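Local coordinates for prepilin-like protein (Thermus thermophilus, PDB 6QVF), which is a type IV pilin-like protein of natural competence that probably serves as a DNA receptor associated with the pilus tip, at residues R56-V61 and P152-P157; E115-V120 and R137-D142. One frame throughout, in Å; residues are numbered along the deposited sequence.

Contact 1: R56-V61 and P152-P157; sequences RSFYFV and PAPCPP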
loop_
_atom_site.group_PDB
_atom_site.type_symbol
_atom_site.label_atom_id
_atom_site.label_comp_id
_atom_site.label_asym_id
_atom_site.label_seq_id
_atom_site.Cartn_x
_atom_site.Cartn_y
_atom_site.Cartn_z
ATOM N N ARG B 56 -12.949 26.725 4.096
ATOM C CA ARG B 56 -12.289 25.495 4.535
ATOM C C ARG B 56 -10.906 25.415 3.862
ATOM O O ARG B 56 -10.754 25.805 2.704
ATOM C CB ARG B 56 -13.185 24.306 4.193
ATOM C CG ARG B 56 -12.672 22.978 4.750
ATOM C CD ARG B 56 -13.757 21.930 4.640
ATOM N NE ARG B 56 -14.791 22.171 5.650
ATOM C CZ ARG B 56 -16.057 22.511 5.441
ATOM N NH1 ARG B 56 -16.509 22.870 4.248
ATOM N NH2 ARG B 56 -16.876 22.509 6.473
ATOM N N SER B 57 -9.933 24.899 4.623
ATOM C CA SER B 57 -8.577 24.663 4.223
ATOM C C SER B 57 -8.294 23.181 4.409
ATOM O O SER B 57 -8.507 22.629 5.507
ATOM C CB SER B 57 -7.633 25.495 5.039
ATOM O OG SER B 57 -6.262 25.304 4.670
ATOM N N PHE B 58 -7.794 22.548 3.338
ATOM C CA PHE B 58 -7.476 21.116 3.390
ATOM C C PHE B 58 -5.965 20.896 3.466
ATOM O O PHE B 58 -5.240 21.317 2.585
ATOM C CB PHE B 58 -8.006 20.394 2.150
ATOM C CG PHE B 58 -9.497 20.470 1.980
ATOM C CD1 PHE B 58 -10.313 19.654 2.720
ATOM C CD2 PHE B 58 -10.094 21.372 1.114
ATOM C CE1 PHE B 58 -11.682 19.696 2.581
ATOM C CE2 PHE B 58 -11.475 21.425 0.996
ATOM C CZ PHE B 58 -12.260 20.590 1.737
ATOM N N TYR B 59 -5.534 20.198 4.506
ATOM C CA TYR B 59 -4.126 19.856 4.632
ATOM C C TYR B 59 -3.681 18.956 3.469
ATOM O O TYR B 59 -2.482 18.841 3.225
ATOM C CB TYR B 59 -3.833 19.204 5.983
ATOM C CG TYR B 59 -3.697 20.177 7.123
ATOM C CD1 TYR B 59 -4.783 20.921 7.556
ATOM C CD2 TYR B 59 -2.472 20.454 7.687
ATOM C CE1 TYR B 59 -4.669 21.830 8.600
ATOM C CE2 TYR B 59 -2.343 21.338 8.750
ATOM C CZ TYR B 59 -3.440 22.065 9.182
ATOM O OH TYR B 59 -3.323 22.981 10.198
ATOM N N PHE B 60 -4.628 18.271 2.834
ATOM C CA PHE B 60 -4.314 17.455 1.658
ATOM C C PHE B 60 -3.425 18.261 0.701
ATOM O O PHE B 60 -2.442 17.755 0.134
ATOM C CB PHE B 60 -5.592 16.975 0.982
ATOM C CG PHE B 60 -5.335 16.144 -0.239
ATOM C CD1 PHE B 60 -5.048 16.742 -1.460
ATOM C CD2 PHE B 60 -5.311 14.768 -0.131
ATOM C CE1 PHE B 60 -4.748 15.958 -2.568
ATOM C CE2 PHE B 60 -5.067 13.993 -1.264
ATOM C CZ PHE B 60 -4.777 14.588 -2.458
ATOM N N VAL B 61 -3.808 19.517 0.474
ATOM C CA VAL B 61 -3.068 20.376 -0.470
ATOM C C VAL B 61 -1.632 20.583 -0.005
ATOM O O VAL B 61 -0.687 20.490 -0.801
ATOM C CB VAL B 61 -3.792 21.721 -0.651
ATOM C CG1 VAL B 61 -3.043 22.669 -1.580
ATOM C CG2 VAL B 61 -5.217 21.518 -1.124
ATOM N N PRO B 152 -14.192 22.164 -7.114
ATOM C CA PRO B 152 -13.253 21.043 -7.202
ATOM C C PRO B 152 -12.210 20.911 -6.079
ATOM O O PRO B 152 -11.566 19.860 -5.930
ATOM C CB PRO B 152 -12.549 21.316 -8.532
ATOM C CG PRO B 152 -12.631 22.820 -8.713
ATOM C CD PRO B 152 -13.960 23.213 -8.121
ATOM N N ALA B 153 -12.011 21.968 -5.297
ATOM C CA ALA B 153 -11.009 21.962 -4.282
ATOM C C ALA B 153 -11.256 20.804 -3.314
ATOM O O ALA B 153 -12.388 20.562 -2.886
ATOM C CB ALA B 153 -10.998 23.253 -3.535
ATOM N N PRO B 154 -10.228 20.047 -2.870
ATOM C CA PRO B 154 -8.811 20.307 -3.090
ATOM C C PRO B 154 -8.156 19.591 -4.272
ATOM O O PRO B 154 -6.903 19.500 -4.340
ATOM C CB PRO B 154 -8.163 19.763 -1.818
ATOM C CG PRO B 154 -9.047 18.580 -1.453
ATOM C CD PRO B 154 -10.443 18.969 -1.901
ATOM N N CYS B 155 -8.968 19.064 -5.185
ATOM C CA CYS B 155 -8.406 18.480 -6.408
ATOM C C CYS B 155 -7.796 19.575 -7.263
ATOM O O CYS B 155 -8.340 20.675 -7.389
ATOM C CB CYS B 155 -9.439 17.751 -7.233
ATOM S SG CYS B 155 -10.188 16.330 -6.381
ATOM N N PRO B 156 -6.656 19.292 -7.902
ATOM C CA PRO B 156 -6.053 20.247 -8.823
ATOM C C PRO B 156 -6.814 20.241 -10.139
ATOM O O PRO B 156 -7.490 19.278 -10.484
ATOM C CB PRO B 156 -4.647 19.715 -9.007
ATOM C CG PRO B 156 -4.825 18.223 -8.880
ATOM C CD PRO B 156 -5.905 18.024 -7.821
ATOM N N PRO B 157 -6.694 21.311 -10.945
ATOM C CA PRO B 157 -7.210 21.266 -12.304
ATOM C C PRO B 157 -6.361 20.291 -13.104
ATOM O O PRO B 157 -5.233 19.969 -12.727
ATOM C CB PRO B 157 -7.040 22.698 -12.803
ATOM C CG PRO B 157 -5.843 23.185 -12.034
ATOM C CD PRO B 157 -5.939 22.531 -10.657
#

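Contact 2: E115-V120 and R137-D142; sequences EGVVTV and RVTCYD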
loop_
_atom_site.group_PDB
_atom_site.type_symbol
_atom_site.label_atom_id
_atom_site.label_comp_id
_atom_site.label_asym_id
_atom_site.label_seq_id
_atom_site.Cartn_x
_atom_site.Cartn_y
_atom_site.Cartn_z
ATOM N N GLU B 115 -2.101 12.809 -10.190
ATOM C CA GLU B 115 -2.810 14.015 -9.920
ATOM C C GLU B 115 -3.837 13.821 -8.805
ATOM O O GLU B 115 -4.751 12.959 -8.931
ATOM C CB GLU B 115 -3.563 14.372 -11.193
ATOM C CG GLU B 115 -3.716 15.825 -11.446
ATOM C CD GLU B 115 -4.231 16.087 -12.856
ATOM O OE1 GLU B 115 -5.422 15.892 -13.081
ATOM O OE2 GLU B 115 -3.442 16.438 -13.726
ATOM N N GLY B 116 -3.717 14.617 -7.732
ATOM C CA GLY B 116 -4.639 14.570 -6.601
ATOM C C GLY B 116 -4.605 13.271 -5.796
ATOM O O GLY B 116 -5.629 12.873 -5.184
ATOM N N VAL B 117 -3.436 12.627 -5.769
ATOM C CA VAL B 117 -3.226 11.425 -4.996
ATOM C C VAL B 117 -2.071 11.636 -4.016
ATOM O O VAL B 117 -0.951 12.079 -4.384
ATOM C CB VAL B 117 -2.954 10.213 -5.909
ATOM C CG1 VAL B 117 -2.704 8.951 -5.079
ATOM C CG2 VAL B 117 -4.050 10.023 -6.927
ATOM N N VAL B 118 -2.312 11.221 -2.749
ATOM C CA VAL B 118 -1.284 11.158 -1.754
ATOM C C VAL B 118 -1.185 9.724 -1.244
ATOM O O VAL B 118 -2.205 9.114 -0.992
ATOM C CB VAL B 118 -1.551 12.128 -0.590
ATOM C CG1 VAL B 118 -0.670 11.833 0.603
ATOM C CG2 VAL B 118 -1.419 13.581 -1.043
ATOM N N THR B 119 0.036 9.197 -1.134
ATOM C CA THR B 119 0.278 7.910 -0.492
ATOM C C THR B 119 0.912 8.103 0.888
ATOM O O THR B 119 1.742 9.026 1.145
ATOM C CB THR B 119 1.106 6.977 -1.371
ATOM O OG1 THR B 119 2.366 7.608 -1.554
ATOM C CG2 THR B 119 0.466 6.708 -2.715
ATOM N N VAL B 120 0.529 7.183 1.786
ATOM C CA VAL B 120 1.087 7.084 3.104
ATOM C C VAL B 120 1.583 5.637 3.250
ATOM O O VAL B 120 0.820 4.683 3.047
ATOM C CB VAL B 120 0.081 7.441 4.216
ATOM C CG1 VAL B 120 0.746 7.450 5.593
ATOM C CG2 VAL B 120 -0.649 8.747 3.911
ATOM N N ARG B 137 -3.723 4.753 0.213
ATOM C CA ARG B 137 -3.840 5.667 -0.936
ATOM C C ARG B 137 -5.027 6.595 -0.698
ATOM O O ARG B 137 -6.149 6.118 -0.593
ATOM C CB ARG B 137 -4.067 4.878 -2.221
ATOM C CG ARG B 137 -4.109 5.713 -3.483
ATOM C CD ARG B 137 -4.226 4.862 -4.724
ATOM N NE ARG B 137 -4.141 5.615 -5.995
ATOM C CZ ARG B 137 -5.186 6.054 -6.675
ATOM N NH1 ARG B 137 -6.407 5.836 -6.217
ATOM N NH2 ARG B 137 -4.980 6.651 -7.847
ATOM N N VAL B 138 -4.750 7.891 -0.650
ATOM C CA VAL B 138 -5.747 8.904 -0.374
ATOM C C VAL B 138 -5.852 9.801 -1.606
ATOM O O VAL B 138 -4.830 10.289 -2.083
ATOM C CB VAL B 138 -5.362 9.728 0.873
ATOM C CG1 VAL B 138 -6.441 10.722 1.197
ATOM C CG2 VAL B 138 -5.100 8.853 2.108
ATOM N N THR B 139 -7.062 10.083 -2.060
ATOM C CA THR B 139 -7.257 11.009 -3.142
ATOM C C THR B 139 -7.961 12.253 -2.643
ATOM O O THR B 139 -8.544 12.313 -1.553
ATOM C CB THR B 139 -8.010 10.431 -4.339
ATOM O OG1 THR B 139 -9.410 10.417 -4.045
ATOM C CG2 THR B 139 -7.549 9.033 -4.692
ATOM N N CYS B 140 -7.897 13.279 -3.484
ATOM C CA CYS B 140 -8.522 14.535 -3.182
ATOM C C CYS B 140 -10.028 14.380 -3.032
ATOM O O CYS B 140 -10.647 15.207 -2.400
ATOM C CB CYS B 140 -8.152 15.594 -4.226
ATOM S SG CYS B 140 -8.527 15.091 -5.925
ATOM N N TYR B 141 -10.607 13.325 -3.591
ATOM C CA TYR B 141 -12.002 13.065 -3.510
ATOM C C TYR B 141 -12.412 12.529 -2.139
ATOM O O TYR B 141 -13.620 12.437 -1.843
ATOM C CB TYR B 141 -12.451 12.104 -4.607
ATOM C CG TYR B 141 -12.296 12.685 -5.993
ATOM C CD1 TYR B 141 -13.197 13.623 -6.438
ATOM C CD2 TYR B 141 -11.198 12.407 -6.793
ATOM C CE1 TYR B 141 -13.083 14.196 -7.688
ATOM C CE2 TYR B 141 -11.055 12.988 -8.048
ATOM C CZ TYR B 141 -12.002 13.893 -8.492
ATOM O OH TYR B 141 -11.893 14.480 -9.726
ATOM N N ASP B 142 -11.440 12.145 -1.309
ATOM C CA ASP B 142 -11.741 11.524 -0.038
ATOM C C ASP B 142 -11.936 12.512 1.117
ATOM O O ASP B 142 -12.313 12.081 2.238
ATOM C CB ASP B 142 -10.617 10.553 0.327
ATOM C CG ASP B 142 -10.492 9.411 -0.669
ATOM O OD1 ASP B 142 -11.522 9.045 -1.297
ATOM O OD2 ASP B 142 -9.389 8.808 -0.743
#

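Contact 1: R56-V61 and P152-P157
The chain passes from strand 55-58 into the following helix, V61 N bonding back to F58 O at 3.1 Å, while the irregular run 152-157 comes closest at P154, whose CA lies 6.3 Å from that of V61. A cis peptide bond before P154 and the bond from C155 N to P152 O fold this run into a type VIa turn, with CB of P154 directed toward 56-61. F58 keeps CG beside its backbone N (chi1 -61°), and its side chain crosses that of P154 at about a right angle. The evidence for a CH-pi contact is that P154 CD stands 4.1 Å from the centroid of the F58 ring, 21° off the normal; R56 CG lies over the opposite face, near the rim. On the helix side, V61 CG2, anti to its carbonyl carbon, presses on P154 CB at a tight 3.5 Å. F60 adds a looser touch, its CD1 lying 4.4 Å from P154 CB. Backbone polar atoms have partners in other parts of the chain: F58 N donates to D43 and P154 O accepts from Q77. Between the segments cohesion rests on dispersion and one CH-pi contact, which makes the fit likely to depend on the proline ring's shape.

Contact 2: E115-V120 and R137-D142
R137 sets CG anti to its backbone N (chi1 -176°) and stays extended to NE, which lays its chain obliquely across V117, whose CG1 is likewise anti to the backbone N. The two methyls divide the contact: V117 CG1 meets R137 NE at 3.7 Å, and V117 CG2 meets R137 NH2 at 3.6 Å. An alanine at V117 would probably leave the guanidinium less well supported, since both methyls that touch it would be gone. The backbone belongs to the antiparallel hairpin of strands 117-125 and 131-139, the latter an edge strand of the sheet within this chain; at R137 the sheet runs on into the second subunit. V118 and V138 form a hydrogen-bonded pair, V118 N to V138 O and V138 N to V118 O, each 2.8 Å and nearly straight. Their side chains lie on the face opposite V117, T139 and R137, where V118 touches F60 and V138 touches L30. Beyond the non-hydrogen-bonded pair V117-T139, C140 N donates to G116 O at 2.9 Å. G116 has positive phi (66°), and a beta carbon there would collide with C140 SG. At the strand end T139 OG1 accepts from Y141 N, an ST turn, and T139 N donates to D142 OD2 from above the carboxylate plane.

Overall arrangement
From the N terminus the chain runs through helix 2-30 and strand 32-35 to 56-61, the first half of contact 1, which waits for its partner until 152-157, after all four strands of the larger sheet have been laid down. Contact 2 closes in between, joining 115-120 to 137-142, and so is nested inside the loop of contact 1. The centres are 11 Å apart, yet two direct links join them. One is the disulfide, with C140 SG and C155 SG 2.1 Å apart. The other is the F60 ring, where F60 CZ lies 3.3 Å from G116 O. Together they tie the smaller three-stranded sheet and helix 59-66 to the loop after strand 131-139 and the hairpin end.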